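Molinate hydrolase (Gulosibacter molinativorax, PDB 4UB9) probably hydrolyses the thiocarbamate herbicide molinate as a zinc-dependent member of the amidohydrolase family. Local coordinates at residues Asn97-Asp102 and Asp143-Leu148; Gly178-Gly183 and Arg203-Phe208. All blocks are in the same frame, centred on the assembly; numbering follows the deposited sequence.

Contact 1: residues Asn97-Asp102 and Asp143-Leu148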
ATOM      1  N   ASN A  97      26.014  19.544 -10.527  1.00 33.07           N
ATOM      2  CA  ASN A  97      25.215  18.671  -9.693  1.00 32.83           C
ATOM      3  C   ASN A  97      24.912  17.346 -10.327  1.00 30.25           C
ATOM      4  O   ASN A  97      23.998  17.217 -11.139  1.00 36.07           O
ATOM      5  CB  ASN A  97      23.909  19.323  -9.295  1.00 35.50           C
ATOM      6  CG  ASN A  97      23.090  18.449  -8.362  1.00 34.51           C
ATOM      7  OD1 ASN A  97      23.625  17.608  -7.663  1.00 38.49           O
ATOM      8  ND2 ASN A  97      21.802  18.664  -8.336  1.00 30.94           N
ATOM      9  N   VAL A  98      25.661  16.354  -9.899  1.00 29.11           N
ATOM     10  CA  VAL A  98      25.395  14.964 -10.246  1.00 30.84           C
ATOM     11  C   VAL A  98      25.313  14.067  -9.015  1.00 28.36           C
ATOM     12  O   VAL A  98      25.639  14.466  -7.902  1.00 30.74           O
ATOM     13  CB  VAL A  98      26.503  14.366 -11.161  1.00 32.19           C
ATOM     14  CG1 VAL A  98      26.716  15.242 -12.368  1.00 34.42           C
ATOM     15  CG2 VAL A  98      27.801  14.185 -10.388  1.00 35.38           C
ATOM     16  N   HIS A  99      24.897  12.828  -9.243  1.00 29.11           N
ATOM     17  CA  HIS A  99      24.902  11.790  -8.215  1.00 30.44           C
ATOM     18  C   HIS A  99      25.484  10.513  -8.807  1.00 32.93           C
ATOM     19  O   HIS A  99      24.862   9.827  -9.625  1.00 35.87           O
ATOM     20  CB  HIS A  99      23.511  11.562  -7.689  1.00 29.82           C
ATOM     21  CG  HIS A  99      22.906  12.794  -7.103  1.00 31.97           C
ATOM     22  ND1 HIS A  99      21.768  13.386  -7.603  1.00 36.22           N
ATOM     23  CD2 HIS A  99      23.290  13.560  -6.062  1.00 33.22           C
ATOM     24  CE1 HIS A  99      21.485  14.472  -6.907  1.00 33.63           C
ATOM     25  NE2 HIS A  99      22.384  14.592  -5.956  1.00 33.97           N
ATOM     26  N   LEU A 100      26.680  10.193  -8.349  1.00 30.07           N
ATOM     27  CA  LEU A 100      27.460   9.098  -8.881  1.00 31.79           C
ATOM     28  C   LEU A 100      27.026   7.708  -8.363  1.00 35.42           C
ATOM     29  O   LEU A 100      27.389   6.687  -8.958  1.00 33.05           O
ATOM     30  CB  LEU A 100      28.949   9.343  -8.631  1.00 34.16           C
ATOM     31  CG  LEU A 100      29.422  10.653  -9.322  1.00 36.49           C
ATOM     32  CD1 LEU A 100      30.863  10.986  -8.985  1.00 39.96           C
ATOM     33  CD2 LEU A 100      29.282  10.603 -10.856  1.00 36.67           C
ATOM     34  N   LEU A 101      26.276   7.685  -7.252  1.00 33.59           N
ATOM     35  CA  LEU A 101      25.312   6.614  -6.973  1.00 35.22           C
ATOM     36  C   LEU A 101      23.964   7.246  -7.267  1.00 40.99           C
ATOM     37  O   LEU A 101      23.649   8.316  -6.738  1.00 52.18           O
ATOM     38  CB  LEU A 101      25.366   6.147  -5.526  1.00 36.00           C
ATOM     39  CG  LEU A 101      26.614   5.374  -5.080  1.00 38.27           C
ATOM     40  CD1 LEU A 101      26.498   4.895  -3.635  1.00 37.36           C
ATOM     41  CD2 LEU A 101      26.846   4.176  -5.978  1.00 39.24           C
ATOM     42  N   ASP A 102      23.158   6.598  -8.098  1.00 40.44           N
ATOM     43  CA  ASP A 102      22.018   7.266  -8.759  1.00 37.00           C
ATOM     44  C   ASP A 102      20.842   7.541  -7.842  1.00 34.57           C
ATOM     45  O   ASP A 102      19.958   6.724  -7.644  1.00 33.99           O
ATOM     46  CB  ASP A 102      21.533   6.440  -9.957  1.00 44.29           C
ATOM     47  CG  ASP A 102      20.545   7.195 -10.827  1.00 46.10           C
ATOM     48  OD1 ASP A 102      19.932   8.204 -10.373  1.00 50.57           O
ATOM     49  OD2 ASP A 102      20.436   6.806 -11.999  1.00 53.73           O
ATOM     50  N   ASP A 143      29.500  16.332  -7.063  1.00 32.98           N
ATOM     51  CA  ASP A 143      28.533  15.385  -6.517  1.00 33.42           C
ATOM     52  C   ASP A 143      27.941  15.894  -5.199  1.00 35.59           C
ATOM     53  O   ASP A 143      28.612  16.059  -4.202  1.00 38.07           O
ATOM     54  CB  ASP A 143      29.157  14.014  -6.323  1.00 33.87           C
ATOM     55  CG  ASP A 143      28.156  12.977  -5.793  1.00 36.76           C
ATOM     56  OD1 ASP A 143      27.423  13.271  -4.798  1.00 38.14           O
ATOM     57  OD2 ASP A 143      28.129  11.844  -6.333  1.00 37.31           O
ATOM     58  N   THR A 144      26.647  16.051  -5.233  1.00 33.65           N
ATOM     59  CA  THR A 144      25.884  16.838  -4.266  1.00 33.37           C
ATOM     60  C   THR A 144      25.131  15.961  -3.238  1.00 33.15           C
ATOM     61  O   THR A 144      24.561  16.437  -2.260  1.00 35.25           O
ATOM     62  CB  THR A 144      24.962  17.689  -5.149  1.00 35.72           C
ATOM     63  OG1 THR A 144      25.548  18.989  -5.335  1.00 39.30           O
ATOM     64  CG2 THR A 144      23.654  17.777  -4.684  1.00 33.11           C
ATOM     65  N   TRP A 145      25.149  14.664  -3.485  1.00 30.59           N
ATOM     66  CA  TRP A 145      24.549  13.675  -2.607  1.00 34.56           C
ATOM     67  C   TRP A 145      25.012  12.274  -2.982  1.00 36.31           C
ATOM     68  O   TRP A 145      24.794  11.786  -4.091  1.00 35.86           O
ATOM     69  CB  TRP A 145      23.014  13.676  -2.628  1.00 35.01           C
ATOM     70  CG  TRP A 145      22.416  12.639  -1.650  1.00 35.90           C
ATOM     71  CD1 TRP A 145      22.282  12.775  -0.306  1.00 38.09           C
ATOM     72  CD2 TRP A 145      21.932  11.347  -1.961  1.00 36.40           C
ATOM     73  NE1 TRP A 145      21.733  11.655   0.239  1.00 35.47           N
ATOM     74  CE2 TRP A 145      21.487  10.767  -0.762  1.00 38.13           C
ATOM     75  CE3 TRP A 145      21.806  10.632  -3.140  1.00 39.69           C
ATOM     76  CZ2 TRP A 145      20.931   9.499  -0.707  1.00 39.43           C
ATOM     77  CZ3 TRP A 145      21.265   9.379  -3.093  1.00 42.37           C
ATOM     78  CH2 TRP A 145      20.839   8.817  -1.879  1.00 43.20           C
ATOM     79  N   ASN A 146      25.635  11.637  -2.018  1.00 32.14           N
ATOM     80  CA  ASN A 146      26.229  10.348  -2.211  1.00 35.56           C
ATOM     81  C   ASN A 146      26.581   9.801  -0.849  1.00 36.07           C
ATOM     82  O   ASN A 146      26.454  10.505   0.152  1.00 36.72           O
ATOM     83  CB  ASN A 146      27.478  10.480  -3.066  1.00 35.86           C
ATOM     84  CG  ASN A 146      27.784   9.217  -3.853  1.00 35.70           C
ATOM     85  OD1 ASN A 146      27.641   8.097  -3.356  1.00 36.87           O
ATOM     86  ND2 ASN A 146      28.207   9.395  -5.092  1.00 35.88           N
ATOM     87  N   ALA A 147      27.043   8.559  -0.824  1.00 33.76           N
ATOM     88  CA  ALA A 147      27.574   7.951   0.393  1.00 33.78           C
ATOM     89  C   ALA A 147      29.033   8.327   0.592  1.00 36.06           C
ATOM     90  O   ALA A 147      29.881   8.084  -0.271  1.00 37.31           O
ATOM     91  CB  ALA A 147      27.440   6.460   0.346  1.00 35.21           C
ATOM     92  N   LEU A 148      29.320   8.885   1.766  1.00 35.16           N
ATOM     93  CA  LEU A 148      30.612   9.445   2.049  1.00 35.07           C
ATOM     94  C   LEU A 148      31.767   8.493   1.818  1.00 35.23           C
ATOM     95  O   LEU A 148      32.739   8.839   1.167  1.00 37.55           O
ATOM     96  CB  LEU A 148      30.661   9.994   3.473  1.00 35.64           C
ATOM     97  CG  LEU A 148      31.938  10.769   3.831  1.00 36.16           C
ATOM     98  CD1 LEU A 148      32.178  11.988   2.944  1.00 35.39           C
ATOM     99  CD2 LEU A 148      31.857  11.213   5.270  1.00 39.31           C
TER
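Strand 97-98 meets the end of strand 138-143 in parallel, Val98 bridging Asp143, and Thr144 N bonds Val98 O at 3.3 Å, nearly along the C=O axis. Past the bridge, side chains hold the two loops together. Asp143, its CG anti to the backbone N (chi1 -178°), turns its carboxylate into the gap. OD2 takes two donors, one from each side of the carboxylate plane: Leu100 N at 3.0 Å, almost straight, and Asn146 ND2 at 2.7 Å. OD1 accepts Trp145 N through its anti lone pair, closing an Asx turn. An alanine in place of Asp143 would remove all three bonds and would probably loosen both loops. Asn146, pinned by ND2, uses OD1 to accept Ala147 N at 2.6 Å, and the same oxygen lies 3.4 Å from Leu101 CG. The His99 side chain crosses that of Trp145 at about a right angle; its ring edge faces the Trp145 backbone, CD2 3.0 Å from Trp145 O. The Asn97 side chain, which gives ND2 to Asp373, is about 6 Å from the bound zinc, and the contact sits at the C-terminal strand ends of an amidohydrolase TIM barrel, where the metal site lies.

Contact 2: residues Gly178-Gly183 and Arg203-Phe208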
ATOM      1  N   GLY A 178      16.956  12.300   5.222  1.00 29.18           N
ATOM      2  CA  GLY A 178      17.051  10.847   5.438  1.00 32.97           C
ATOM      3  C   GLY A 178      17.708  10.122   4.261  1.00 33.76           C
ATOM      4  O   GLY A 178      17.893  10.684   3.184  1.00 35.59           O
ATOM      5  N   GLY A 179      18.072   8.878   4.509  1.00 31.79           N
ATOM      6  CA  GLY A 179      18.687   8.015   3.515  1.00 31.25           C
ATOM      7  C   GLY A 179      17.623   7.437   2.596  1.00 31.01           C
ATOM      8  O   GLY A 179      16.429   7.729   2.738  1.00 28.33           O
ATOM      9  N   PRO A 180      18.051   6.609   1.654  1.00 29.02           N
ATOM     10  CA  PRO A 180      17.174   6.106   0.570  1.00 30.46           C
ATOM     11  C   PRO A 180      16.065   5.186   1.017  1.00 31.33           C
ATOM     12  O   PRO A 180      15.143   4.957   0.246  1.00 30.71           O
ATOM     13  CB  PRO A 180      18.132   5.368  -0.363  1.00 28.60           C
ATOM     14  CG  PRO A 180      19.328   5.045   0.500  1.00 31.54           C
ATOM     15  CD  PRO A 180      19.442   6.166   1.488  1.00 30.05           C
ATOM     16  N   PHE A 181      16.098   4.674   2.239  1.00 31.63           N
ATOM     17  CA  PHE A 181      14.973   3.809   2.699  1.00 30.76           C
ATOM     18  C   PHE A 181      14.161   4.482   3.818  1.00 30.56           C
ATOM     19  O   PHE A 181      13.546   3.873   4.645  1.00 32.31           O
ATOM     20  CB  PHE A 181      15.464   2.434   3.006  1.00 29.02           C
ATOM     21  CG  PHE A 181      16.120   1.819   1.822  1.00 32.91           C
ATOM     22  CD1 PHE A 181      15.376   1.578   0.682  1.00 33.07           C
ATOM     23  CD2 PHE A 181      17.498   1.605   1.784  1.00 29.33           C
ATOM     24  CE1 PHE A 181      15.990   1.080  -0.457  1.00 32.93           C
ATOM     25  CE2 PHE A 181      18.093   1.120   0.653  1.00 30.33           C
ATOM     26  CZ  PHE A 181      17.334   0.850  -0.463  1.00 30.16           C
ATOM     27  N   THR A 182      14.051   5.766   3.634  1.00 32.67           N
ATOM     28  CA  THR A 182      13.462   6.708   4.550  1.00 34.69           C
ATOM     29  C   THR A 182      12.267   7.350   3.819  1.00 35.05           C
ATOM     30  O   THR A 182      12.061   7.140   2.642  1.00 37.27           O
ATOM     31  CB  THR A 182      14.586   7.719   4.815  1.00 34.92           C
ATOM     32  OG1 THR A 182      15.181   7.445   6.067  1.00 39.04           O
ATOM     33  CG2 THR A 182      14.168   9.064   4.695  1.00 34.27           C
ATOM     34  N   GLY A 183      11.491   8.140   4.522  1.00 33.95           N
ATOM     35  CA  GLY A 183      10.369   8.874   3.926  1.00 32.60           C
ATOM     36  C   GLY A 183      10.747   9.814   2.807  1.00 31.07           C
ATOM     37  O   GLY A 183       9.934  10.130   1.909  1.00 33.92           O
ATOM     38  N   ARG A 203      21.452  -0.548   7.100  1.00 30.80           N
ATOM     39  CA  ARG A 203      22.880  -0.457   6.721  1.00 31.30           C
ATOM     40  C   ARG A 203      23.070   0.549   5.575  1.00 29.71           C
ATOM     41  O   ARG A 203      24.021   1.310   5.551  1.00 30.77           O
ATOM     42  CB  ARG A 203      23.421  -1.851   6.347  1.00 32.71           C
ATOM     43  CG  ARG A 203      24.899  -1.848   5.943  1.00 32.56           C
ATOM     44  CD  ARG A 203      25.482  -3.221   5.937  1.00 30.23           C
ATOM     45  NE  ARG A 203      25.028  -4.034   4.802  1.00 33.46           N
ATOM     46  CZ  ARG A 203      24.238  -5.110   4.873  1.00 31.04           C
ATOM     47  NH1 ARG A 203      23.670  -5.495   6.010  1.00 28.35           N
ATOM     48  NH2 ARG A 203      23.958  -5.798   3.769  1.00 31.32           N
ATOM     49  N   MET A 204      22.119   0.567   4.654  1.00 30.49           N
ATOM     50  CA  MET A 204      22.181   1.495   3.525  1.00 32.52           C
ATOM     51  C   MET A 204      21.894   2.913   3.963  1.00 34.53           C
ATOM     52  O   MET A 204      22.607   3.854   3.584  1.00 36.21           O
ATOM     53  CB  MET A 204      21.190   1.110   2.424  1.00 32.94           C
ATOM     54  CG  MET A 204      21.494  -0.202   1.724  1.00 35.95           C
ATOM     55  SD  MET A 204      23.069  -0.224   0.829  1.00 35.74           S
ATOM     56  CE  MET A 204      24.173  -0.968   2.021  1.00 35.37           C
ATOM     57  N   ASP A 205      20.848   3.094   4.751  1.00 29.17           N
ATOM     58  CA  ASP A 205      20.590   4.438   5.287  1.00 31.31           C
ATOM     59  C   ASP A 205      21.815   4.992   6.036  1.00 32.13           C
ATOM     60  O   ASP A 205      22.150   6.178   5.918  1.00 32.55           O
ATOM     61  CB  ASP A 205      19.367   4.442   6.199  1.00 32.00           C
ATOM     62  CG  ASP A 205      18.050   4.411   5.378  1.00 37.40           C
ATOM     63  OD1 ASP A 205      18.120   4.647   4.141  1.00 36.60           O
ATOM     64  OD2 ASP A 205      16.960   4.181   5.958  1.00 36.13           O
ATOM     65  N   ALA A 206      22.472   4.148   6.827  1.00 28.19           N
ATOM     66  CA  ALA A 206      23.634   4.626   7.627  1.00 29.94           C
ATOM     67  C   ALA A 206      24.801   5.049   6.758  1.00 28.81           C
ATOM     68  O   ALA A 206      25.457   6.050   7.030  1.00 30.04           O
ATOM     69  CB  ALA A 206      24.077   3.573   8.604  1.00 29.09           C
ATOM     70  N   MET A 207      25.039   4.355   5.664  1.00 31.38           N
ATOM     71  CA  MET A 207      26.170   4.781   4.810  1.00 32.58           C
ATOM     72  C   MET A 207      25.889   6.072   4.003  1.00 31.78           C
ATOM     73  O   MET A 207      26.820   6.782   3.619  1.00 34.23           O
ATOM     74  CB  MET A 207      26.702   3.649   3.929  1.00 36.65           C
ATOM     75  CG  MET A 207      25.923   3.330   2.680  1.00 42.59           C
ATOM     76  SD  MET A 207      26.905   2.315   1.535  1.00 46.91           S
ATOM     77  CE  MET A 207      25.732   2.445   0.168  1.00 46.52           C
ATOM     78  N   PHE A 208      24.624   6.406   3.767  1.00 28.69           N
ATOM     79  CA  PHE A 208      24.299   7.718   3.186  1.00 31.03           C
ATOM     80  C   PHE A 208      24.209   8.853   4.215  1.00 32.14           C
ATOM     81  O   PHE A 208      24.689   9.963   3.981  1.00 36.15           O
ATOM     82  CB  PHE A 208      22.998   7.655   2.366  1.00 29.92           C
ATOM     83  CG  PHE A 208      23.181   6.996   1.042  1.00 30.54           C
ATOM     84  CD1 PHE A 208      23.652   7.711  -0.047  1.00 31.93           C
ATOM     85  CD2 PHE A 208      22.959   5.643   0.901  1.00 29.82           C
ATOM     86  CE1 PHE A 208      23.839   7.090  -1.271  1.00 32.25           C
ATOM     87  CE2 PHE A 208      23.149   5.018  -0.306  1.00 30.44           C
ATOM     88  CZ  PHE A 208      23.582   5.735  -1.401  1.00 30.21           C
TER
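A type I beta turn, Gly179 to Thr182, rests against helix 198-209 in this part of the amidohydrolase fold, and Asp205 is the polar link between them. The Asp205 side chain leaves the helix with CG anti to the carbonyl carbon (chi1 -77°), and chi2 of -13° sets the carboxylate so that OD1 reaches into the turn. There OD1 accepts Phe181 N through its syn lone pair, at 2.8 Å and an N-H...O angle of 160°. OD1 also lies beside the Pro180 ring, 3.3 Å from CD, where the nitrogen has no hydrogen to offer. The other oxygen, OD2, forms a salt bridge with Arg193, whose NE also binds Phe181 O; this second partner probably favours the ionised carboxylate and holds its rotation.

Two apolar contacts accompany this bond. Phe181, CG anti to its carbonyl carbon, runs alongside Met204 in the same direction and meets it with its ring edge: Met204 CB lies in the ring plane, 3.6 Å from CE2. Met204 then bends at chi2 and chi3, so the thioether heads off from the turn, while Leu115 of helix 111-118 touches both side chains. Pro180 crosses Phe208 at about a right angle, its CG and CD reaching the CD2 corner of the ring, with CD 3.6 Å from that atom. The same Phe208 ring also stacks on Trp145.

Gly179 comes so close to the helix that a side chain would have no place: a beta carbon built on it would fall 2.6 Å from Asp205 OD1.

In the fold
Both segments of contact 1 precede those of contact 2 in the chain, and all four belong to the amidohydrolase domain; the centres are 14 Å apart. Contact 1 is buried about 8 Å from the centre of the chain, while contact 2, its centre about 21 Å out, joins the loop after strand 174-175 to helix 198-209. They touch directly: Trp145 CZ2 is 3.3 Å from Phe208 CD1, and Ala147 CB is 3.3 Å from Met207 O. Leu101 packs on Phe208, so helix 198-209 spans from the turn at 178-183 to the loops after strands 97-98 and 138-143. It also carries Arg203, salt-bridged to Asp380 of the second subunit, and so touches both barrel loops and the subunit interface.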